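Local coordinates for Blr6230 protein (Bradyrhizobium diazoefficiens USDA 110, PDB 5NGG), which is a zinc-dependent subclass B3 metallo-beta-lactamase, an enzyme class that inactivates beta-lactam antibiotics by hydrolysing their beta-lactam ring, at residues 99-104 and 175-180; 181-186 and 199-204; 69-74 and 108-113; 222-227 and 275-280; 130-135 and 149-154. All coordinates share one frame; numbering follows the deposited sequence.

Contact 1. Residues 99-104 and 175-180; sequences NTHAHL and PGHSPG. With ZN (zinc ion), chain D.
His-101 and His-177 meet at a zinc ion, and the His-101 side chain shows how the loops 99-104 and 175-180 are brought together. In the Ser-178 conformer given, one of two, its CB lies 3.2 Å from Ser-178 OG, which is hydrogen-bonded to Asp-127. From there CG turns between the backbone N and the carbonyl carbon (chi1 76°), and the ring crosses that of His-177 obliquely. ND1 points off to a hydrogen bond with Cys-201 O. CD2 and CE1 both come close to His-177 CD2, which sits over one face of the His-101 ring, offset toward the rim. The ring planes are 76° apart, an edge-to-face pair. At the tip, His-101 NE2 binds the zinc at 2.1 Å.

His-103 ND1 and His-177 NE2 complete the histidine triad, each also 2.1 Å from the metal, and water 2 is a fourth ligand with its O 1.9 Å from the zinc. The close approach of His-101 NE2 to His-177 NE2, 3.1 Å, reflects shared coordination and is not a hydrogen bond. His-177 ND1 is held by Thr-204 O, while water 1 bridges His-103 NE2 and His-177 O. This is the three-histidine zinc site of the metallo-beta-lactamase fold, with His-101 and His-103 opening the HxHxDH motif whose Asp-105 and His-106 bind the neighbouring zinc.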
# COMPACT_ATOMS: atom_id res chain seq x y z
N ASN A 99 -1.80 6.16 -4.21
CA ASN A 99 -0.74 5.17 -4.04
C ASN A 99 -0.19 5.21 -2.63
O ASN A 99 0.03 6.30 -2.07
CB ASN A 99 0.38 5.49 -5.05
CG ASN A 99 1.51 4.42 -5.15
OD1 ASN A 99 2.65 4.80 -5.42
ND2 ASN A 99 1.21 3.13 -5.05
N THR A 100 0.08 4.03 -2.08
CA THR A 100 0.86 3.91 -0.84
C THR A 100 2.36 4.06 -1.16
O THR A 100 3.06 4.90 -0.59
CB THR A 100 0.65 2.57 -0.14
OG1 THR A 100 0.82 1.49 -1.07
CG2 THR A 100 -0.72 2.53 0.55
N HIS A 101 2.87 3.26 -2.09
CA HIS A 101 4.29 3.39 -2.47
C HIS A 101 4.53 2.82 -3.85
O HIS A 101 3.80 1.95 -4.33
CB HIS A 101 5.23 2.77 -1.43
CG HIS A 101 5.27 1.28 -1.47
ND1 HIS A 101 4.50 0.47 -0.65
CD2 HIS A 101 6.06 0.45 -2.18
CE1 HIS A 101 4.79 -0.80 -0.90
NE2 HIS A 101 5.71 -0.85 -1.84
N ALA A 102 5.58 3.31 -4.48
CA ALA A 102 5.78 3.15 -5.92
C ALA A 102 6.67 1.95 -6.28
O ALA A 102 7.74 2.13 -6.84
CB ALA A 102 6.35 4.44 -6.48
N HIS A 103 6.20 0.74 -6.00
CA HIS A 103 6.79 -0.50 -6.48
C HIS A 103 5.79 -1.22 -7.37
O HIS A 103 4.57 -1.06 -7.20
CB HIS A 103 7.17 -1.44 -5.33
CG HIS A 103 8.30 -0.97 -4.50
ND1 HIS A 103 8.49 -1.42 -3.22
CD2 HIS A 103 9.32 -0.11 -4.77
CE1 HIS A 103 9.59 -0.87 -2.73
NE2 HIS A 103 10.11 -0.07 -3.65
N LEU A 104 6.31 -2.00 -8.32
CA LEU A 104 5.47 -2.60 -9.38
C LEU A 104 4.32 -3.46 -8.89
O LEU A 104 3.34 -3.59 -9.59
CB LEU A 104 6.30 -3.41 -10.36
CG LEU A 104 6.70 -4.84 -10.01
CD1 LEU A 104 7.18 -5.58 -11.26
CD2 LEU A 104 7.75 -4.86 -8.93
N PRO A 175 8.27 7.30 5.09
CA PRO A 175 9.30 6.77 4.19
C PRO A 175 10.11 5.63 4.79
O PRO A 175 10.09 5.38 6.00
CB PRO A 175 10.19 7.98 3.93
CG PRO A 175 10.08 8.78 5.19
CD PRO A 175 8.61 8.67 5.53
N GLY A 176 10.85 4.95 3.92
CA GLY A 176 11.76 3.86 4.28
C GLY A 176 11.63 2.78 3.24
O GLY A 176 12.54 2.58 2.43
N HIS A 177 10.48 2.12 3.20
CA HIS A 177 10.28 1.07 2.22
C HIS A 177 10.38 1.67 0.78
O HIS A 177 10.85 0.99 -0.14
CB HIS A 177 8.94 0.36 2.48
CG HIS A 177 8.65 -0.75 1.53
ND1 HIS A 177 9.13 -2.03 1.68
CD2 HIS A 177 7.96 -0.74 0.38
CE1 HIS A 177 8.71 -2.77 0.66
NE2 HIS A 177 8.01 -2.00 -0.15
N SER A 178 9.92 2.91 0.61
CA SER A 178 10.24 3.71 -0.56
C SER A 178 10.44 5.14 -0.07
O SER A 178 9.99 5.48 1.03
CB SER A 178 9.12 3.66 -1.62
OG SER A 178 8.00 4.44 -1.21
N PRO A 179 11.08 5.99 -0.87
CA PRO A 179 11.33 7.35 -0.38
C PRO A 179 10.07 8.19 -0.17
O PRO A 179 10.06 9.08 0.69
CB PRO A 179 12.28 7.95 -1.43
CG PRO A 179 12.07 7.13 -2.65
CD PRO A 179 11.77 5.75 -2.16
N GLY A 180 9.05 7.92 -0.97
CA GLY A 180 7.78 8.66 -0.92
C GLY A 180 6.62 7.87 -0.35
O GLY A 180 5.47 8.28 -0.53
ZN ZN D . 7.12 -2.35 -1.99
O HOH W 1 12.35 1.21 -2.46
O HOH W 2 6.47 -3.96 -2.63

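Contact 2. Residues 181-186 and 199-204; sequences CTSWEM and FFCSGT. With ACT (acetate ion), chain F.
Cys-181 and Cys-201 are joined by a disulfide, SG to SG 2.1 Å, that ties the start of 181-186 to the loop leaving strand 193-199. Cys-201 SG lies between the backbone N and the carbonyl carbon (chi1 76°), and the bridge itself has a chi3 of 111°. At Thr-182 the backbone does the touching: its O is 3.3 Å from Cys-201 CB. Ser-183 follows, with OG accepting from Cys-201 N at 3.0 Å and also hydrogen-bonded to Thr-174 OG1. The same OG lies 3.5 Å from Phe-200 CD1, while Ser-183 CA makes a CA-H...O contact with Phe-199 O.

Trp-184 and Phe-199 form an antiparallel hydrogen-bonded pair. Trp-184 N donates to Phe-199 O at 3.0 Å, and Phe-199 N returns the bond to Trp-184 O at 2.8 Å with an N-H...O angle of 160°. Met-186, in one of two conformers, then brings SD near the plane of the Phe-199 ring, 3.9 Å from CE1, a Met-aromatic contact at the edge. Further along the second segment, Ser-202 OG and Thr-204 OG1 both donate to one oxygen of a bound acetate, and Thr-204 N closes an ST turn on Ser-202 OG.

Strand 182-190 lies between strands 167-173 and 193-199 in the five-stranded sheet. Trp-184 packs on Leu-169 and Ala-171, Phe-199 meets Leu-239 of strand 237-239, and Phe-200 turns to Tyr-272 and Leu-276 of helix 268-291.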
# COMPACT_ATOMS: atom_id res chain seq x y z
N CYS A 181 6.91 6.80 0.39
CA CYS A 181 5.90 5.92 0.99
C CYS A 181 4.93 6.78 1.84
O CYS A 181 5.40 7.52 2.74
CB CYS A 181 6.66 4.90 1.86
SG CYS A 181 5.97 3.25 2.13
N THR A 182 3.64 6.68 1.52
CA THR A 182 2.61 7.52 2.12
C THR A 182 1.54 6.62 2.71
O THR A 182 0.94 5.79 2.02
CB THR A 182 1.99 8.45 1.07
OG1 THR A 182 3.03 9.27 0.50
CG2 THR A 182 0.93 9.35 1.68
N SER A 183 1.29 6.79 4.00
CA SER A 183 0.21 6.12 4.70
C SER A 183 -0.99 7.05 4.76
O SER A 183 -0.86 8.22 5.07
CB SER A 183 0.65 5.72 6.11
OG SER A 183 1.74 4.79 6.06
N TRP A 184 -2.17 6.52 4.42
CA TRP A 184 -3.35 7.36 4.26
C TRP A 184 -4.37 7.12 5.38
O TRP A 184 -4.77 5.98 5.61
CB TRP A 184 -4.00 7.03 2.91
CG TRP A 184 -3.21 7.42 1.71
CD1 TRP A 184 -2.38 6.64 0.96
CD2 TRP A 184 -3.16 8.72 1.14
NE1 TRP A 184 -1.84 7.36 -0.06
CE2 TRP A 184 -2.31 8.65 0.02
CE3 TRP A 184 -3.78 9.94 1.44
CZ2 TRP A 184 -2.08 9.75 -0.81
CZ3 TRP A 184 -3.53 11.02 0.64
CH2 TRP A 184 -2.71 10.92 -0.49
N GLU A 185 -4.78 8.19 6.05
CA GLU A 185 -5.72 8.09 7.16
C GLU A 185 -7.11 8.57 6.74
O GLU A 185 -7.26 9.58 6.05
CB GLU A 185 -5.22 8.95 8.31
CG GLU A 185 -6.09 8.91 9.55
CD GLU A 185 -5.56 9.76 10.69
OE1 GLU A 185 -4.53 10.48 10.52
OE2 GLU A 185 -6.21 9.72 11.77
N MET A 186 -8.14 7.85 7.17
CA MET A 186 -9.52 8.30 6.95
C MET A 186 -10.43 7.78 8.04
O MET A 186 -10.12 6.81 8.72
CB MET A 186 -10.08 7.91 5.59
CG MET A 186 -10.25 6.42 5.36
SD MET A 186 -11.08 6.03 3.80
CE MET A 186 -12.78 6.38 4.24
N PHE A 199 -4.35 3.22 5.95
CA PHE A 199 -3.75 2.41 4.89
C PHE A 199 -2.23 2.62 5.05
O PHE A 199 -1.65 3.56 4.50
CB PHE A 199 -4.22 2.87 3.52
CG PHE A 199 -5.71 2.74 3.30
CD1 PHE A 199 -6.59 3.78 3.63
CD2 PHE A 199 -6.24 1.61 2.71
CE1 PHE A 199 -7.95 3.66 3.37
CE2 PHE A 199 -7.59 1.48 2.47
CZ PHE A 199 -8.44 2.51 2.81
N PHE A 200 -1.60 1.76 5.85
CA PHE A 200 -0.17 1.84 6.12
C PHE A 200 0.57 1.49 4.83
O PHE A 200 0.17 0.58 4.12
CB PHE A 200 0.17 0.90 7.28
CG PHE A 200 1.64 0.88 7.62
CD1 PHE A 200 2.26 2.03 8.08
CD2 PHE A 200 2.41 -0.29 7.49
CE1 PHE A 200 3.60 2.04 8.41
CE2 PHE A 200 3.76 -0.27 7.78
CZ PHE A 200 4.37 0.88 8.25
N CYS A 201 1.66 2.19 4.55
CA CYS A 201 2.28 2.05 3.24
C CYS A 201 3.18 0.88 3.03
O CYS A 201 3.49 0.60 1.88
CB CYS A 201 3.02 3.34 2.88
SG CYS A 201 4.58 3.58 3.70
N SER A 202 3.64 0.26 4.11
CA SER A 202 4.68 -0.82 4.19
C SER A 202 5.90 -0.32 4.93
O SER A 202 6.38 0.76 4.63
CB SER A 202 5.22 -1.37 2.87
OG SER A 202 6.26 -2.29 3.18
N GLY A 203 6.42 -1.17 5.82
CA GLY A 203 7.70 -0.91 6.49
C GLY A 203 8.67 -2.08 6.45
O GLY A 203 9.56 -2.16 7.30
N THR A 204 8.53 -2.97 5.46
CA THR A 204 9.41 -4.12 5.33
C THR A 204 10.73 -3.70 4.65
O THR A 204 10.75 -2.73 3.88
CB THR A 204 8.78 -5.22 4.49
OG1 THR A 204 8.55 -4.71 3.19
CG2 THR A 204 7.47 -5.74 5.11
C ACT F . 6.03 -4.78 0.64
O ACT F . 6.21 -4.61 1.86
OXT ACT F . 5.30 -4.01 -0.03
CH3 ACT F . 6.71 -5.96 0.01

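Contact 3. Residues 69-74 and 108-113; sequences MDTAMP and GGFAEI
Thr-71 OG1 receives the backbone N-H of Gly-109 at 2.9 Å, with an N-H...O angle of 154°. OG1 stands between the backbone N and the carbonyl carbon of its own residue (chi1 57°). A weak bond from Gly-108 N to Ala-72 O, 3.0 Å long but strongly bent at 122°, accompanies it. The 69-74 backbone lies so close to Gly-108 that a CB there would clash with Pro-74 N and Ala-72 O; its CA comes to 3.8 Å from Pro-74 CG. Pro-74 CA in turn makes a CA-H...O contact with Gly-108 O.

The apolar part lies on the methyl of Thr-71. CG2 meets Ile-113 CD1 tip to tip at 3.9 Å, in the Ile-113 conformer given, one of two, and Phe-110 CD1 at 3.7 Å. The Phe-110 ring runs beside Asp-70, pointing the same way, with Asp-70 C 3.7 Å from CE1 at the ring edge.

In the next shell, Thr-71 OG1 also bonds His-106 O, so one hydroxyl ties helix 104-107 to the N-H just ahead of helix 110-117. Asp-70 OD2 bonds Thr-100 OG1, and OD1 bonds Asn-99 ND2, which in turn bonds His-101 O. An aspartate just after strand 65-69, beside the loop carrying HxHxDH, matches the first conserved motif of the metallo-beta-lactamase superfamily; here it bonds the side chains of the two residues just before His-101.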
# COMPACT_ATOMS: atom_id res chain seq x y z
N MET A 69 -7.45 2.66 -4.21
CA MET A 69 -6.21 2.62 -3.40
C MET A 69 -5.35 1.49 -3.93
O MET A 69 -5.63 0.32 -3.69
CB MET A 69 -6.54 2.40 -1.93
CG MET A 69 -5.32 2.39 -1.02
SD MET A 69 -4.42 3.95 -0.87
CE MET A 69 -5.62 4.93 0.02
N ASP A 70 -4.31 1.88 -4.68
CA ASP A 70 -3.30 0.99 -5.28
C ASP A 70 -3.88 0.14 -6.41
O ASP A 70 -5.06 0.17 -6.73
CB ASP A 70 -2.56 0.16 -4.20
CG ASP A 70 -1.65 0.99 -3.34
OD1 ASP A 70 -1.03 1.97 -3.83
OD2 ASP A 70 -1.52 0.63 -2.14
N THR A 71 -2.95 -0.57 -7.07
CA THR A 71 -3.30 -1.66 -7.99
C THR A 71 -2.40 -2.86 -7.63
O THR A 71 -1.96 -2.97 -6.48
CB THR A 71 -3.17 -1.22 -9.46
OG1 THR A 71 -1.84 -0.75 -9.73
CG2 THR A 71 -4.21 -0.17 -9.81
N ALA A 72 -2.18 -3.80 -8.55
CA ALA A 72 -1.40 -4.99 -8.25
C ALA A 72 -0.30 -5.14 -9.30
O ALA A 72 0.10 -4.14 -9.92
CB ALA A 72 -2.31 -6.21 -8.12
N MET A 73 0.19 -6.35 -9.54
CA MET A 73 1.22 -6.55 -10.54
C MET A 73 0.72 -6.12 -11.91
O MET A 73 -0.49 -6.16 -12.16
CB MET A 73 1.67 -8.01 -10.60
CG MET A 73 2.43 -8.50 -9.38
SD MET A 73 4.10 -7.81 -9.26
CE MET A 73 4.95 -8.77 -10.50
N PRO A 74 1.63 -5.76 -12.83
CA PRO A 74 1.20 -5.35 -14.16
C PRO A 74 0.27 -6.36 -14.86
O PRO A 74 -0.65 -5.97 -15.57
CB PRO A 74 2.52 -5.12 -14.91
CG PRO A 74 3.45 -4.70 -13.83
CD PRO A 74 3.07 -5.50 -12.63
N GLY A 108 1.25 -1.50 -10.86
CA GLY A 108 1.23 -2.16 -12.16
C GLY A 108 0.05 -1.83 -13.04
O GLY A 108 0.16 -1.98 -14.26
N GLY A 109 -1.06 -1.41 -12.44
CA GLY A 109 -2.26 -1.05 -13.20
C GLY A 109 -2.54 0.43 -13.31
O GLY A 109 -3.58 0.80 -13.90
N PHE A 110 -1.66 1.28 -12.77
CA PHE A 110 -1.97 2.71 -12.75
C PHE A 110 -2.11 3.33 -14.15
O PHE A 110 -3.07 4.06 -14.41
CB PHE A 110 -0.92 3.51 -11.98
CG PHE A 110 -0.98 3.36 -10.46
CD1 PHE A 110 -2.03 2.79 -9.79
CD2 PHE A 110 0.06 3.88 -9.70
CE1 PHE A 110 -2.04 2.72 -8.40
CE2 PHE A 110 0.04 3.83 -8.33
CZ PHE A 110 -1.01 3.26 -7.67
N ALA A 111 -1.13 3.10 -15.03
CA ALA A 111 -1.19 3.73 -16.34
C ALA A 111 -2.46 3.31 -17.09
O ALA A 111 -3.15 4.14 -17.73
CB ALA A 111 0.05 3.39 -17.14
N GLU A 112 -2.79 2.02 -16.99
CA GLU A 112 -3.95 1.49 -17.68
C GLU A 112 -5.25 2.08 -17.14
O GLU A 112 -6.12 2.53 -17.91
CB GLU A 112 -3.98 -0.03 -17.57
CG GLU A 112 -5.21 -0.67 -18.19
CD GLU A 112 -5.12 -2.16 -18.32
OE1 GLU A 112 -4.00 -2.71 -18.40
OE2 GLU A 112 -6.18 -2.80 -18.40
N ILE A 113 -5.40 2.04 -15.83
CA ILE A 113 -6.64 2.52 -15.24
C ILE A 113 -6.77 4.04 -15.42
O ILE A 113 -7.87 4.53 -15.70
CB ILE A 113 -6.82 2.04 -13.78
CG1 ILE A 113 -7.10 0.52 -13.81
CG2 ILE A 113 -7.97 2.77 -13.09
CD1 ILE A 113 -6.99 -0.18 -12.48

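Contact 4. Residues 222-227 and 275-280; sequences DYRATF and SLSEDF
Phe-280 of helix 268-291 projects into an angle formed by Tyr-223, Arg-224 and Phe-227 of helix 219-232. Segments 222-227 and 275-280 run nearly antiparallel, their directions 156° apart and their axes 10.2 Å apart at closest approach. Phe-280 CG is anti to its backbone N (chi1 -177°), directed at the other helix. There Phe-227 turns its edge to the Phe-280 face in an offset edge-to-face pair, planes at 67° and centroids 5.5 Å apart; Phe-227 CE2 reaches Phe-280 CB at 3.6 Å. Tyr-223 meets the same ring obliquely, with Phe-280 CE1 3.5 Å from Tyr-223 CG, and the three rings form an aromatic cluster. Tyr-223 OH bonds Thr-204 O, the carbonyl that also takes His-177 ND1.

Phe-227 is also covered on one face by the opposite backbone: Ser-277 CA makes a CH-pi contact 4.0 Å from the ring centroid. Arg-224, in one of two conformers, lays its guanidinium face against the rim of Phe-280, with CE2 3.6 Å above the group's centre, while its NH2 forms a salt bridge to Asp-281.

No hydrogen bond crosses between the two segments. Cohesion here is therefore apolar and aromatic, with the arginine charge at the margin and probably balanced by Asp-281.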
# COMPACT_ATOMS: atom_id res chain seq x y z
N ASP A 222 14.95 7.07 7.63
CA ASP A 222 13.54 7.07 7.27
C ASP A 222 12.79 5.89 7.95
O ASP A 222 11.73 6.09 8.56
CB ASP A 222 13.37 7.07 5.75
CG ASP A 222 13.62 8.42 5.10
OD1 ASP A 222 13.73 9.48 5.79
OD2 ASP A 222 13.62 8.44 3.85
N TYR A 223 13.31 4.68 7.83
CA TYR A 223 12.66 3.51 8.45
C TYR A 223 12.44 3.69 9.93
O TYR A 223 11.39 3.44 10.48
CB TYR A 223 13.49 2.25 8.24
CG TYR A 223 13.22 1.46 6.96
CD1 TYR A 223 12.11 0.61 6.85
CD2 TYR A 223 14.11 1.49 5.90
CE1 TYR A 223 11.91 -0.16 5.71
CE2 TYR A 223 13.92 0.71 4.76
CZ TYR A 223 12.82 -0.09 4.67
OH TYR A 223 12.70 -0.88 3.55
N ARG A 224 13.48 4.13 10.64
CA ARG A 224 13.37 4.26 12.11
C ARG A 224 12.44 5.42 12.52
O ARG A 224 11.71 5.30 13.50
CB ARG A 224 14.75 4.33 12.78
CG ARG A 224 15.51 3.00 12.77
CD ARG A 224 16.98 3.23 13.09
NE ARG A 224 17.78 2.04 13.31
CZ ARG A 224 17.35 0.86 13.75
NH1 ARG A 224 16.08 0.64 14.04
NH2 ARG A 224 18.23 -0.12 13.92
N ALA A 225 12.40 6.49 11.73
CA ALA A 225 11.39 7.55 11.97
C ALA A 225 9.98 6.98 11.76
O ALA A 225 9.06 7.23 12.55
CB ALA A 225 11.62 8.74 11.04
N THR A 226 9.81 6.15 10.74
CA THR A 226 8.51 5.56 10.44
C THR A 226 8.02 4.57 11.50
O THR A 226 6.84 4.59 11.87
CB THR A 226 8.56 4.96 9.03
OG1 THR A 226 8.58 6.05 8.12
CG2 THR A 226 7.37 4.04 8.76
N PHE A 227 8.91 3.71 12.02
CA PHE A 227 8.46 2.78 13.06
C PHE A 227 7.96 3.53 14.29
O PHE A 227 6.94 3.21 14.88
CB PHE A 227 9.57 1.82 13.50
CG PHE A 227 10.20 1.03 12.38
CD1 PHE A 227 9.46 0.51 11.33
CD2 PHE A 227 11.57 0.79 12.40
CE1 PHE A 227 10.09 -0.22 10.32
CE2 PHE A 227 12.20 0.07 11.40
CZ PHE A 227 11.46 -0.45 10.36
N SER A 275 7.14 -5.52 15.46
CA SER A 275 7.66 -6.66 14.69
C SER A 275 8.52 -6.18 13.52
O SER A 275 9.56 -6.78 13.23
CB SER A 275 6.53 -7.53 14.16
OG SER A 275 5.73 -8.05 15.20
N LEU A 276 8.09 -5.12 12.83
CA LEU A 276 8.90 -4.55 11.76
C LEU A 276 10.24 -4.01 12.21
O LEU A 276 11.26 -4.19 11.52
CB LEU A 276 8.15 -3.41 11.06
CG LEU A 276 6.95 -3.78 10.20
CD1 LEU A 276 6.30 -2.50 9.72
CD2 LEU A 276 7.35 -4.66 9.03
N SER A 277 10.26 -3.33 13.35
CA SER A 277 11.50 -2.75 13.87
C SER A 277 12.50 -3.85 14.25
O SER A 277 13.72 -3.75 14.01
CB SER A 277 11.17 -1.87 15.07
OG SER A 277 12.32 -1.21 15.54
N GLU A 278 11.98 -4.93 14.82
CA GLU A 278 12.82 -6.05 15.19
C GLU A 278 13.41 -6.73 13.95
O GLU A 278 14.59 -7.05 13.90
CB GLU A 278 12.04 -7.01 16.07
CG GLU A 278 11.76 -6.40 17.45
CD GLU A 278 10.71 -7.13 18.28
OE1 GLU A 278 10.05 -8.06 17.78
OE2 GLU A 278 10.54 -6.73 19.45
N ASP A 279 12.59 -6.90 12.91
CA ASP A 279 13.12 -7.47 11.68
C ASP A 279 14.11 -6.51 11.01
O ASP A 279 15.10 -6.96 10.43
CB ASP A 279 12.02 -7.87 10.69
CG ASP A 279 12.58 -8.72 9.55
OD1 ASP A 279 13.13 -9.82 9.82
OD2 ASP A 279 12.53 -8.28 8.39
N PHE A 280 13.84 -5.21 11.08
CA PHE A 280 14.75 -4.22 10.52
C PHE A 280 16.15 -4.35 11.14
O PHE A 280 17.17 -4.40 10.44
CB PHE A 280 14.23 -2.80 10.74
CG PHE A 280 15.10 -1.75 10.14
CD1 PHE A 280 14.95 -1.39 8.79
CD2 PHE A 280 16.11 -1.15 10.89
CE1 PHE A 280 15.80 -0.47 8.22
CE2 PHE A 280 16.95 -0.23 10.31
CZ PHE A 280 16.79 0.13 8.98

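Contact 5. Residues 130-135 and 149-154; sequences LLEGGY and AVKVDR
Leu-131 and Glu-132 join helix 128-133 to the chain at 149-154, within a beta-alpha-beta crossover that links the parallel strands 120-124 and 154-156 of the seven-stranded sheet. Two hydrogen bonds cross between the segments, both donated by backbone N-H groups of 149-154. Val-150 N reaches Leu-131 O at 3.0 Å, coming from above the carbonyl plane although the N-H points almost straight at the oxygen (170°). Val-152 N reaches Glu-132 OE2 at 2.9 Å, nearly linear at 177°, using the anti lone pair. The Glu-132 chain is extended beyond CG, with CD anti to CA (chi2 -158°), and OE2 meets Val-152 N.

Weaker contacts run between these bonds. Ala-149 CA and Glu-132 CA make CA-H...O contacts with Leu-131 O and Val-150 O respectively. The Ala-149 methyl packs against Glu-132 O, CB to O 3.3 Å, two residues before Gly-134 leaves the helix with positive phi.

Apolar packing occupies the inner side. Leu-131 CD1 meets Val-152 CG2 at 3.6 Å, the two side chains crossing at about a right angle, and Leu-131 CB lies 4.2 Å from Val-150 CG1. Both valines continue onto Leu-121 of strand 120-124, and Leu-131 onto Phe-110.

Water completes the outer side. In the Lys-151 conformer given, one of two, water 3 links Lys-151 NZ to Glu-132 OE1, the latter bond weak. Water 4 donates to Glu-132 OE2, its O 2.7 Å away, and to Val-152 O at 2.9 Å.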
# COMPACT_ATOMS: atom_id res chain seq x y z
N LEU A 130 9.88 7.84 -9.32
CA LEU A 130 9.74 6.38 -9.49
C LEU A 130 8.51 6.07 -10.34
O LEU A 130 8.56 5.26 -11.27
CB LEU A 130 9.61 5.68 -8.14
CG LEU A 130 10.86 5.43 -7.30
CD1 LEU A 130 11.62 6.70 -6.95
CD2 LEU A 130 10.45 4.69 -6.03
N LEU A 131 7.38 6.69 -10.01
CA LEU A 131 6.14 6.50 -10.76
C LEU A 131 6.30 6.96 -12.21
O LEU A 131 5.84 6.27 -13.13
CB LEU A 131 5.00 7.26 -10.08
CG LEU A 131 4.58 6.65 -8.74
CD1 LEU A 131 3.79 7.65 -7.91
CD2 LEU A 131 3.77 5.40 -8.96
N GLU A 132 6.90 8.13 -12.38
CA GLU A 132 7.02 8.73 -13.70
C GLU A 132 8.07 8.05 -14.55
O GLU A 132 8.04 8.16 -15.77
CB GLU A 132 7.21 10.23 -13.58
CG GLU A 132 5.99 10.89 -12.94
CD GLU A 132 5.79 12.36 -13.20
OE1 GLU A 132 6.71 13.04 -13.68
OE2 GLU A 132 4.68 12.82 -12.88
N GLY A 133 9.00 7.33 -13.94
CA GLY A 133 10.02 6.57 -14.67
C GLY A 133 9.71 5.10 -14.83
O GLY A 133 10.26 4.46 -15.71
N GLY A 134 8.87 4.54 -13.97
CA GLY A 134 8.53 3.11 -14.03
C GLY A 134 9.68 2.18 -13.66
O GLY A 134 9.82 1.12 -14.27
N TYR A 135 10.49 2.56 -12.66
CA TYR A 135 11.69 1.81 -12.29
C TYR A 135 11.81 1.66 -10.78
O TYR A 135 11.18 2.41 -10.02
CB TYR A 135 12.98 2.47 -12.87
CG TYR A 135 13.24 3.86 -12.27
CD1 TYR A 135 13.86 4.01 -11.03
CD2 TYR A 135 12.84 5.01 -12.93
CE1 TYR A 135 14.08 5.27 -10.48
CE2 TYR A 135 13.06 6.27 -12.39
CZ TYR A 135 13.68 6.40 -11.17
OH TYR A 135 13.89 7.66 -10.63
N ALA A 149 5.04 3.47 -16.87
CA ALA A 149 5.22 4.79 -16.26
C ALA A 149 3.91 5.56 -16.28
O ALA A 149 3.11 5.47 -17.22
CB ALA A 149 6.33 5.56 -16.98
N VAL A 150 3.70 6.35 -15.23
CA VAL A 150 2.46 7.08 -15.06
C VAL A 150 2.75 8.46 -14.47
O VAL A 150 3.59 8.58 -13.55
CB VAL A 150 1.48 6.24 -14.17
CG1 VAL A 150 2.05 5.95 -12.78
CG2 VAL A 150 0.10 6.84 -14.12
N LYS A 151 2.03 9.47 -14.95
CA LYS A 151 2.19 10.83 -14.45
C LYS A 151 1.42 11.04 -13.15
O LYS A 151 0.29 10.56 -12.98
CB LYS A 151 1.75 11.83 -15.51
CG LYS A 151 2.64 11.76 -16.74
CD LYS A 151 2.36 12.86 -17.73
CE LYS A 151 3.52 13.00 -18.70
NZ LYS A 151 4.67 13.75 -18.11
N VAL A 152 2.05 11.77 -12.24
CA VAL A 152 1.45 12.09 -10.96
C VAL A 152 0.76 13.45 -11.12
O VAL A 152 1.39 14.45 -11.49
CB VAL A 152 2.51 12.13 -9.85
CG1 VAL A 152 1.92 12.64 -8.54
CG2 VAL A 152 3.13 10.76 -9.66
N ASP A 153 -0.53 13.50 -10.81
CA ASP A 153 -1.31 14.73 -10.90
C ASP A 153 -1.21 15.61 -9.66
O ASP A 153 -1.31 16.84 -9.76
CB ASP A 153 -2.75 14.41 -11.23
CG ASP A 153 -2.88 13.69 -12.54
OD1 ASP A 153 -2.75 14.36 -13.58
OD2 ASP A 153 -3.09 12.46 -12.54
N ARG A 154 -1.04 14.99 -8.49
CA ARG A 154 -0.86 15.72 -7.25
C ARG A 154 0.16 14.98 -6.39
O ARG A 154 -0.04 13.80 -6.07
CB ARG A 154 -2.18 15.85 -6.48
CG ARG A 154 -2.02 16.67 -5.21
CD ARG A 154 -3.35 16.88 -4.56
NE ARG A 154 -3.19 17.45 -3.23
CZ ARG A 154 -4.16 17.56 -2.33
NH1 ARG A 154 -5.39 17.14 -2.60
NH2 ARG A 154 -3.88 18.08 -1.15
O HOH W 3 6.42 12.15 -16.43
O HOH W 4 3.36 15.11 -13.55

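Contact 1 lies at the metal centre, about 8 Å from the centre of the chain, and each other contact touches it. Contact 2, its centre about 9 Å away, follows in sequence and belongs to the five-stranded sheet. Contacts 3 and 5 lie by the seven-stranded sheet, their centres about 12 Å apart, and meet through Phe-110, Val-150 and Leu-131. Contact 3 alternates with contact 1 along the chain, while contact 5 falls between the two segments of contact 1. Contact 4, last along the chain, packs helices 219-232 and 268-291, its centre about 27 Å from that of contact 3, beyond the chain's centre. The zinc-binding loops are thus held from both sheets and their flanking helices.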